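Local coordinates for protein NAD(P)H-flavin oxidoreductase (Staphylococcus epidermidis ATCC 12228, PDB 3GBH) that binds flavin mononucleotide and, as a member of the nitroreductase family, probably uses it to pass electrons from NAD(P)H to an acceptor, at residues Glu63-Val68 against Thr80-Met85; Ser76-Thr81 against Asn162-Phe167. All coordinates share one frame; numbering follows the deposited sequence.

In the fold
Both contacts depend on helix 76-81 and both reach the same antiparallel sheet, their centres about 9 Å apart. Contact 1 ties helix 62-68 to the end of helix 76-81 and the turn leading into strand 84-91; contact 2 ties helix 76-81 to strand 160-164 beside the flavin. Each is largely buried, although Thr80 in contact 1 is exposed. Their chemistry differs: contact 1 sets one lysine ammonium among backbone carbonyls, whereas contact 2 pairs two neutral amides beside an aliphatic contact and continues into the cofactor. Leu79 connects them, its carbonyl probably bonded to Lys65 and its side chain packed on Val68 and Met85.

Contact 1 of 2, residues Glu63-Val68 against Thr80-Met85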
ATOM      1  N   GLU B  63      19.718 -46.155  12.923  1.00 23.21           N
ATOM      2  CA  GLU B  63      21.030 -46.609  12.471  1.00 24.00           C
ATOM      3  C   GLU B  63      21.892 -45.465  11.870  1.00 23.04           C
ATOM      4  O   GLU B  63      23.034 -45.279  12.304  1.00 21.74           O
ATOM      5  CB  GLU B  63      20.817 -47.750  11.481  1.00 24.04           C
ATOM      6  CG  GLU B  63      22.032 -48.499  11.073  1.00 28.51           C
ATOM      7  CD  GLU B  63      21.758 -49.387   9.854  1.00 28.15           C
ATOM      8  OE1 GLU B  63      20.745 -50.127   9.864  1.00 36.06           O
ATOM      9  OE2 GLU B  63      22.557 -49.347   8.891  1.00 34.11           O
HETATM   10  N   MSE B  64      21.350 -44.683  10.921  1.00 21.43           N
HETATM   11  CA  MSE B  64      22.125 -43.595  10.287  1.00 22.59           C
HETATM   12  C   MSE B  64      22.340 -42.386  11.223  1.00 22.71           C
HETATM   13  O   MSE B  64      23.382 -41.749  11.197  1.00 21.35           O
HETATM   14  CB  MSE B  64      21.464 -43.120   8.988  1.00 22.86           C
HETATM   15  CG  MSE B  64      22.370 -42.207   8.093  1.00 22.39           C
HETATM   16 SE   MSE B  64      24.119 -43.019   7.605  0.75 29.20          SE
HETATM   17  CE  MSE B  64      23.583 -44.181   6.134  1.00 27.41           C
ATOM     18  N   LYS B  65      21.359 -42.099  12.066  1.00 23.10           N
ATOM     19  CA  LYS B  65      21.539 -41.105  13.114  1.00 23.34           C
ATOM     20  C   LYS B  65      22.710 -41.464  14.021  1.00 23.34           C
ATOM     21  O   LYS B  65      23.535 -40.613  14.358  1.00 22.80           O
ATOM     22  CB  LYS B  65      20.261 -40.979  13.937  1.00 23.82           C
ATOM     23  CG  LYS B  65      19.177 -40.174  13.233  1.00 21.39           C
ATOM     24  CD  LYS B  65      18.049 -39.874  14.184  1.00 23.92           C
ATOM     25  CE  LYS B  65      17.154 -38.746  13.703  1.00 21.87           C
ATOM     26  NZ  LYS B  65      16.333 -38.328  14.837  1.00 22.98           N
ATOM     27  N   GLU B  66      22.781 -42.726  14.427  1.00 22.42           N
ATOM     28  CA  GLU B  66      23.890 -43.170  15.241  1.00 23.11           C
ATOM     29  C   GLU B  66      25.223 -43.028  14.515  1.00 23.24           C
ATOM     30  O   GLU B  66      26.228 -42.635  15.126  1.00 22.44           O
ATOM     31  CB  GLU B  66      23.702 -44.622  15.646  1.00 23.67           C
ATOM     32  CG  GLU B  66      24.807 -45.152  16.529  1.00 27.86           C
ATOM     33  CD  GLU B  66      24.958 -44.397  17.830  1.00 34.11           C
ATOM     34  OE1 GLU B  66      23.940 -43.921  18.369  1.00 35.07           O
ATOM     35  OE2 GLU B  66      26.108 -44.316  18.324  1.00 38.85           O
ATOM     36  N   LYS B  67      25.234 -43.354  13.219  1.00 23.45           N
ATOM     37  CA  LYS B  67      26.447 -43.232  12.419  1.00 23.92           C
ATOM     38  C   LYS B  67      26.919 -41.809  12.284  1.00 22.37           C
ATOM     39  O   LYS B  67      28.118 -41.568  12.256  1.00 22.05           O
ATOM     40  CB  LYS B  67      26.259 -43.827  11.024  1.00 25.08           C
ATOM     41  CG  LYS B  67      26.256 -45.343  11.025  1.00 28.04           C
ATOM     42  CD  LYS B  67      26.034 -45.849   9.596  1.00 33.52           C
ATOM     43  CE  LYS B  67      26.281 -47.335   9.466  1.00 39.30           C
ATOM     44  NZ  LYS B  67      25.771 -47.847   8.150  1.00 45.79           N
ATOM     45  N   VAL B  68      25.993 -40.861  12.182  1.00 21.62           N
ATOM     46  CA  VAL B  68      26.406 -39.463  12.028  1.00 22.25           C
ATOM     47  C   VAL B  68      26.480 -38.709  13.368  1.00 24.12           C
ATOM     48  O   VAL B  68      26.783 -37.515  13.383  1.00 24.49           O
ATOM     49  CB  VAL B  68      25.515 -38.701  11.066  1.00 21.89           C
ATOM     50  CG1 VAL B  68      25.391 -39.444   9.738  1.00 23.58           C
ATOM     51  CG2 VAL B  68      24.161 -38.439  11.679  1.00 22.41           C
ATOM     52  N   THR B  80      19.183 -36.050  17.655  1.00 23.65           N
ATOM     53  CA  THR B  80      18.410 -37.035  18.405  1.00 24.37           C
ATOM     54  C   THR B  80      16.900 -36.877  18.302  1.00 24.31           C
ATOM     55  O   THR B  80      16.172 -37.847  18.025  1.00 25.07           O
ATOM     56  CB  THR B  80      18.763 -36.942  19.879  1.00 26.30           C
ATOM     57  OG1 THR B  80      20.134 -37.333  20.040  1.00 29.01           O
ATOM     58  CG2 THR B  80      17.840 -37.854  20.739  1.00 29.24           C
ATOM     59  N   THR B  81      16.423 -35.657  18.530  1.00 23.38           N
ATOM     60  CA  THR B  81      14.992 -35.438  18.690  1.00 22.14           C
ATOM     61  C   THR B  81      14.240 -35.228  17.361  1.00 21.86           C
ATOM     62  O   THR B  81      13.028 -35.446  17.290  1.00 21.66           O
ATOM     63  CB  THR B  81      14.719 -34.310  19.687  1.00 22.77           C
ATOM     64  OG1 THR B  81      15.154 -33.061  19.138  1.00 22.18           O
ATOM     65  CG2 THR B  81      15.443 -34.574  21.040  1.00 19.61           C
ATOM     66  N   SER B  82      14.958 -34.803  16.328  1.00 21.67           N
ATOM     67  CA  SER B  82      14.360 -34.480  15.038  1.00 22.49           C
ATOM     68  C   SER B  82      13.643 -35.655  14.364  1.00 22.20           C
ATOM     69  O   SER B  82      14.032 -36.842  14.517  1.00 22.18           O
ATOM     70  CB  SER B  82      15.434 -33.944  14.074  1.00 22.40           C
ATOM     71  OG  SER B  82      16.393 -34.932  13.756  1.00 23.89           O
ATOM     72  N   SER B  83      12.608 -35.333  13.599  1.00 21.16           N
ATOM     73  CA  SER B  83      11.977 -36.353  12.767  1.00 21.66           C
ATOM     74  C   SER B  83      12.968 -36.824  11.705  1.00 22.33           C
ATOM     75  O   SER B  83      12.986 -37.988  11.344  1.00 20.20           O
ATOM     76  CB  SER B  83      10.712 -35.809  12.118  1.00 23.21           C
ATOM     77  OG  SER B  83       9.719 -35.591  13.105  1.00 24.64           O
ATOM     78  N   ALA B  84      13.770 -35.882  11.195  1.00 20.30           N
ATOM     79  CA  ALA B  84      14.821 -36.202  10.257  1.00 21.08           C
ATOM     80  C   ALA B  84      15.885 -35.122  10.359  1.00 21.29           C
ATOM     81  O   ALA B  84      15.562 -33.954  10.655  1.00 20.36           O
ATOM     82  CB  ALA B  84      14.246 -36.261   8.791  1.00 21.37           C
HETATM   83  N   MSE B  85      17.137 -35.506  10.098  1.00 22.44           N
HETATM   84  CA  MSE B  85      18.201 -34.537   9.822  1.00 22.10           C
HETATM   85  C   MSE B  85      18.472 -34.546   8.324  1.00 22.83           C
HETATM   86  O   MSE B  85      18.990 -35.528   7.779  1.00 23.23           O
HETATM   87  CB  MSE B  85      19.469 -34.902  10.575  1.00 23.71           C
HETATM   88  CG  MSE B  85      20.632 -33.933  10.343  1.00 24.36           C
HETATM   89 SE   MSE B  85      20.301 -32.135  11.016  0.75 21.21          SE
HETATM   90  CE  MSE B  85      20.622 -32.495  12.884  1.00 21.14           C
TER
HETATM   91  O   HOH W   1      13.936 -39.860  13.062  1.00 29.79           O
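Lys65 reaches across from helix 62-68 and sets its ammonium group against the backbone of residues 80-82, where helix 76-81 ends and the chain turns toward strand 84-91. Two short hydrogen bonds hold it, one to the carbonyl of Leu79 and one from Lys65 NZ to Ser82 O over 2.8 Å. The latter meets its carbonyl at a C=O...N angle of 141°, with the nitrogen tilted 21° from the carbonyl plane. A weak bond, 3.2 Å long, joins Lys65 NZ to Thr80 O. A lysine suits this place because its long chain can span the gap between the helices: beyond CG it is extended, which carries NZ to the backbone carbonyls where helix 76-81 stops.

One water adds an indirect link. Lying 2.7 Å from Ser83 O, it also takes a weak bond from Lys65 NZ at 3.4 Å, competing with Thr80 O for the remaining proton.

Van der Waals contact is slight: Lys65 CE lies 3.9 Å from Ser82 OG, whose hydroxyl turns back to the carbonyl of Leu79; chi1 of 65° sets it between the backbone nitrogen and carbonyl carbon of Ser82, and its small size lets the lysine tip pass close. Thr80 directs its hydroxyl to Ser76 within its own helix. Beyond the turn, Ser83 and Ala84 form a classic beta bulge opposite Ile191.

The chemistry implies that a buried positive charge is met here by carbonyl dipoles. Those at the C-terminal end of helix 76-81 would probably stabilise the ammonium, through which helix 62-68 is joined to that end and to Ser82 just after it.

Contact 2 of 2, residues Ser76-Thr81 against Asn162-Phe167; sequences SRQLTT and NPIGGF. With FMN (flavin mononucleotide), chain H.
Gln78 of helix 76-81 meets Asn162 on strand 160-164 in the FMN pocket of this nitroreductase-family fold. Gln78 NE2 donates to Asn162 OD1 at 2.9 Å, with an N-H...O angle of 166°. The approach is nearly head-on to the carbonyl, and the two amide planes are only 6° apart. The bend of Gln78 at chi2 (95°) brings its amide toward the strand, and the rotation about CG-CD turns it nearly flat with that of Asn162. Amides suit both positions: Asn162 presents its oxygen to the helix while its ND2 lies 3.4 Å from FMN N1, and Gln78 NE2 is 3.1 Å from FMN O2. Asn75 gives the same NE2 a weak further partner.

Aliphatic packing lies alongside. Ile164 CD1 rests 3.9 Å from Gln78 CB, and the branched side chain also turns CG2 toward the flavin, 3.6 Å from FMN O4. Pro163 touches the dimethylbenzene end with CB and CG, CG being 3.6 Å from FMN C9; Pro46 of the second subunit packs on this proline.

Past the strand the contacts with the cofactor pass to the backbone. Gly165 N lies 3.0 Å from FMN N5 and makes a weak hydrogen bond to FMN O4, and Gly166 is the centre of an inverse gamma turn. Glycine suits position 166 because a beta carbon there would clash with the flavin oxygen; Gly166 N bonds to FMN O4 at 3.0 Å.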
ATOM      1  N   SER B  76      23.783 -32.308  19.070  1.00 27.73           N
ATOM      2  CA  SER B  76      23.328 -33.669  19.298  1.00 27.74           C
ATOM      3  C   SER B  76      21.836 -33.726  19.627  1.00 28.01           C
ATOM      4  O   SER B  76      21.148 -34.672  19.242  1.00 29.00           O
ATOM      5  CB  SER B  76      24.139 -34.340  20.422  1.00 28.54           C
ATOM      6  OG  SER B  76      23.911 -33.650  21.647  1.00 33.31           O
ATOM      7  N   ARG B  77      21.316 -32.717  20.308  1.00 27.43           N
ATOM      8  CA  ARG B  77      19.906 -32.754  20.671  1.00 27.24           C
ATOM      9  C   ARG B  77      19.006 -32.616  19.452  1.00 25.99           C
ATOM     10  O   ARG B  77      17.979 -33.292  19.361  1.00 24.48           O
ATOM     11  CB  ARG B  77      19.561 -31.693  21.708  1.00 29.24           C
ATOM     12  CG  ARG B  77      18.299 -32.051  22.455  1.00 33.85           C
ATOM     13  CD  ARG B  77      18.220 -31.405  23.808  1.00 40.82           C
ATOM     14  NE  ARG B  77      17.084 -31.952  24.551  1.00 44.42           N
ATOM     15  CZ  ARG B  77      16.360 -31.278  25.443  1.00 43.32           C
ATOM     16  NH1 ARG B  77      16.627 -30.002  25.720  1.00 44.22           N
ATOM     17  NH2 ARG B  77      15.348 -31.886  26.057  1.00 42.69           N
ATOM     18  N   GLN B  78      19.393 -31.742  18.518  1.00 23.50           N
ATOM     19  CA  GLN B  78      18.623 -31.567  17.306  1.00 23.84           C
ATOM     20  C   GLN B  78      18.624 -32.886  16.547  1.00 22.97           C
ATOM     21  O   GLN B  78      17.579 -33.327  16.096  1.00 23.89           O
ATOM     22  CB  GLN B  78      19.178 -30.455  16.394  1.00 22.78           C
ATOM     23  CG  GLN B  78      19.125 -29.042  16.949  1.00 24.68           C
ATOM     24  CD  GLN B  78      20.437 -28.653  17.604  1.00 29.59           C
ATOM     25  OE1 GLN B  78      20.957 -29.381  18.444  1.00 22.92           O
ATOM     26  NE2 GLN B  78      20.990 -27.517  17.194  1.00 22.46           N
ATOM     27  N   LEU B  79      19.794 -33.510  16.417  1.00 22.27           N
ATOM     28  CA  LEU B  79      19.910 -34.790  15.711  1.00 22.98           C
ATOM     29  C   LEU B  79      19.047 -35.886  16.343  1.00 24.16           C
ATOM     30  O   LEU B  79      18.310 -36.592  15.639  1.00 24.91           O
ATOM     31  CB  LEU B  79      21.361 -35.290  15.682  1.00 22.88           C
ATOM     32  CG  LEU B  79      21.562 -36.602  14.914  1.00 22.84           C
ATOM     33  CD1 LEU B  79      21.187 -36.454  13.395  1.00 22.30           C
ATOM     34  CD2 LEU B  79      22.967 -37.082  15.076  1.00 24.98           C
ATOM     35  N   THR B  80      19.183 -36.050  17.655  1.00 23.65           N
ATOM     36  CA  THR B  80      18.410 -37.035  18.405  1.00 24.37           C
ATOM     37  C   THR B  80      16.900 -36.877  18.302  1.00 24.31           C
ATOM     38  O   THR B  80      16.172 -37.847  18.025  1.00 25.07           O
ATOM     39  CB  THR B  80      18.763 -36.942  19.879  1.00 26.30           C
ATOM     40  OG1 THR B  80      20.134 -37.333  20.040  1.00 29.01           O
ATOM     41  CG2 THR B  80      17.840 -37.854  20.739  1.00 29.24           C
ATOM     42  N   THR B  81      16.423 -35.657  18.530  1.00 23.38           N
ATOM     43  CA  THR B  81      14.992 -35.438  18.690  1.00 22.14           C
ATOM     44  C   THR B  81      14.240 -35.228  17.361  1.00 21.86           C
ATOM     45  O   THR B  81      13.028 -35.446  17.290  1.00 21.66           O
ATOM     46  CB  THR B  81      14.719 -34.310  19.687  1.00 22.77           C
ATOM     47  OG1 THR B  81      15.154 -33.061  19.138  1.00 22.18           O
ATOM     48  CG2 THR B  81      15.443 -34.574  21.040  1.00 19.61           C
ATOM     49  N   ASN B 162      15.750 -26.250  12.005  1.00 22.56           N
ATOM     50  CA  ASN B 162      16.970 -25.593  12.523  1.00 22.67           C
ATOM     51  C   ASN B 162      18.052 -25.829  11.499  1.00 22.86           C
ATOM     52  O   ASN B 162      18.493 -26.987  11.299  1.00 21.88           O
ATOM     53  CB  ASN B 162      17.367 -26.162  13.886  1.00 21.44           C
ATOM     54  CG  ASN B 162      18.657 -25.543  14.482  1.00 24.65           C
ATOM     55  OD1 ASN B 162      19.291 -26.177  15.299  1.00 31.35           O
ATOM     56  ND2 ASN B 162      19.015 -24.313  14.100  1.00 24.23           N
ATOM     57  N   PRO B 163      18.458 -24.760  10.790  1.00 22.31           N
ATOM     58  CA  PRO B 163      19.603 -24.938   9.883  1.00 22.13           C
ATOM     59  C   PRO B 163      20.876 -25.042  10.675  1.00 22.24           C
ATOM     60  O   PRO B 163      21.026 -24.365  11.688  1.00 22.85           O
ATOM     61  CB  PRO B 163      19.551 -23.694   8.996  1.00 22.36           C
ATOM     62  CG  PRO B 163      18.884 -22.652   9.842  1.00 23.77           C
ATOM     63  CD  PRO B 163      17.931 -23.385  10.755  1.00 24.10           C
ATOM     64  N   ILE B 164      21.787 -25.899  10.216  1.00 22.32           N
ATOM     65  CA  ILE B 164      22.933 -26.313  10.993  1.00 21.92           C
ATOM     66  C   ILE B 164      24.150 -26.368  10.063  1.00 24.41           C
ATOM     67  O   ILE B 164      24.101 -27.001   9.001  1.00 23.66           O
ATOM     68  CB  ILE B 164      22.666 -27.697  11.688  1.00 22.87           C
ATOM     69  CG1 ILE B 164      21.625 -27.540  12.808  1.00 23.10           C
ATOM     70  CG2 ILE B 164      23.941 -28.293  12.283  1.00 19.87           C
ATOM     71  CD1 ILE B 164      21.071 -28.815  13.412  1.00 22.68           C
ATOM     72  N   GLY B 165      25.212 -25.656  10.458  1.00 24.09           N
ATOM     73  CA  GLY B 165      26.482 -25.642   9.749  1.00 24.86           C
ATOM     74  C   GLY B 165      27.560 -26.265  10.605  1.00 25.12           C
ATOM     75  O   GLY B 165      28.615 -26.617  10.110  1.00 25.62           O
ATOM     76  N   GLY B 166      27.258 -26.459  11.888  1.00 25.80           N
ATOM     77  CA  GLY B 166      28.194 -27.005  12.837  1.00 25.52           C
ATOM     78  C   GLY B 166      28.258 -28.512  12.846  1.00 25.86           C
ATOM     79  O   GLY B 166      27.983 -29.131  13.869  1.00 27.00           O
ATOM     80  N   PHE B 167      28.628 -29.095  11.706  1.00 25.37           N
ATOM     81  CA  PHE B 167      28.876 -30.525  11.618  1.00 24.46           C
ATOM     82  C   PHE B 167      30.180 -30.788  10.861  1.00 25.04           C
ATOM     83  O   PHE B 167      30.717 -29.895  10.202  1.00 24.88           O
ATOM     84  CB  PHE B 167      27.654 -31.288  11.028  1.00 23.41           C
ATOM     85  CG  PHE B 167      27.291 -30.922   9.614  1.00 24.50           C
ATOM     86  CD1 PHE B 167      26.635 -29.740   9.327  1.00 22.29           C
ATOM     87  CD2 PHE B 167      27.552 -31.795   8.571  1.00 25.81           C
ATOM     88  CE1 PHE B 167      26.278 -29.420   8.032  1.00 26.57           C
ATOM     89  CE2 PHE B 167      27.207 -31.477   7.300  1.00 26.37           C
ATOM     90  CZ  PHE B 167      26.576 -30.291   7.017  1.00 25.70           C
TER
HETATM   91  N1  FMN H 300      22.101 -23.327  15.016  1.00 26.79           N
HETATM   92  C2  FMN H 300      22.593 -24.336  15.832  1.00 29.05           C
HETATM   93  O2  FMN H 300      22.057 -24.609  16.911  1.00 28.12           O
HETATM   94  N3  FMN H 300      23.709 -25.026  15.440  1.00 26.22           N
HETATM   95  C4  FMN H 300      24.342 -24.743  14.228  1.00 28.95           C
HETATM   96  O4  FMN H 300      25.358 -25.388  13.906  1.00 27.97           O
HETATM   97  C4A FMN H 300      23.858 -23.723  13.425  1.00 25.78           C
HETATM   98  N5  FMN H 300      24.475 -23.380  12.234  1.00 25.88           N
HETATM   99  C5A FMN H 300      23.806 -22.614  11.302  1.00 25.95           C
HETATM  100  C6  FMN H 300      24.245 -22.551   9.968  1.00 25.91           C
HETATM  101  C7  FMN H 300      23.571 -21.789   9.038  1.00 25.53           C
HETATM  102  C7M FMN H 300      24.056 -21.727   7.615  1.00 26.99           C
HETATM  103  C8  FMN H 300      22.448 -21.054   9.435  1.00 26.33           C
HETATM  104  C8M FMN H 300      21.662 -20.209   8.481  1.00 24.47           C
HETATM  105  C9  FMN H 300      22.018 -21.112  10.748  1.00 25.64           C
HETATM  106  C9A FMN H 300      22.673 -21.894  11.704  1.00 27.17           C
HETATM  107  N10 FMN H 300      22.231 -21.975  13.033  1.00 27.38           N
HETATM  108  C10 FMN H 300      22.727 -23.004  13.834  1.00 28.41           C
HETATM  109  C1' FMN H 300      20.964 -21.270  13.472  1.00 25.48           C
HETATM  110  C2' FMN H 300      21.300 -19.790  13.653  1.00 26.98           C
HETATM  111  O2' FMN H 300      21.983 -19.573  14.876  1.00 25.38           O
HETATM  112  C3' FMN H 300      20.005 -18.972  13.597  1.00 27.11           C
HETATM  113  O3' FMN H 300      19.457 -19.077  12.308  1.00 27.19           O
HETATM  114  C4' FMN H 300      20.180 -17.497  13.958  1.00 28.68           C
HETATM  115  O4' FMN H 300      20.582 -17.394  15.324  1.00 27.17           O
HETATM  116  C5' FMN H 300      18.876 -16.739  13.721  1.00 27.90           C
HETATM  117  O5' FMN H 300      17.845 -17.273  14.542  1.00 24.97           O
HETATM  118  P   FMN H 300      16.496 -17.822  13.884  1.00 25.45           P
HETATM  119  O1P FMN H 300      15.562 -18.294  14.960  1.00 23.29           O
HETATM  120  O2P FMN H 300      16.872 -18.906  12.917  1.00 23.75           O
HETATM  121  O3P FMN H 300      15.827 -16.723  13.093  1.00 24.66           O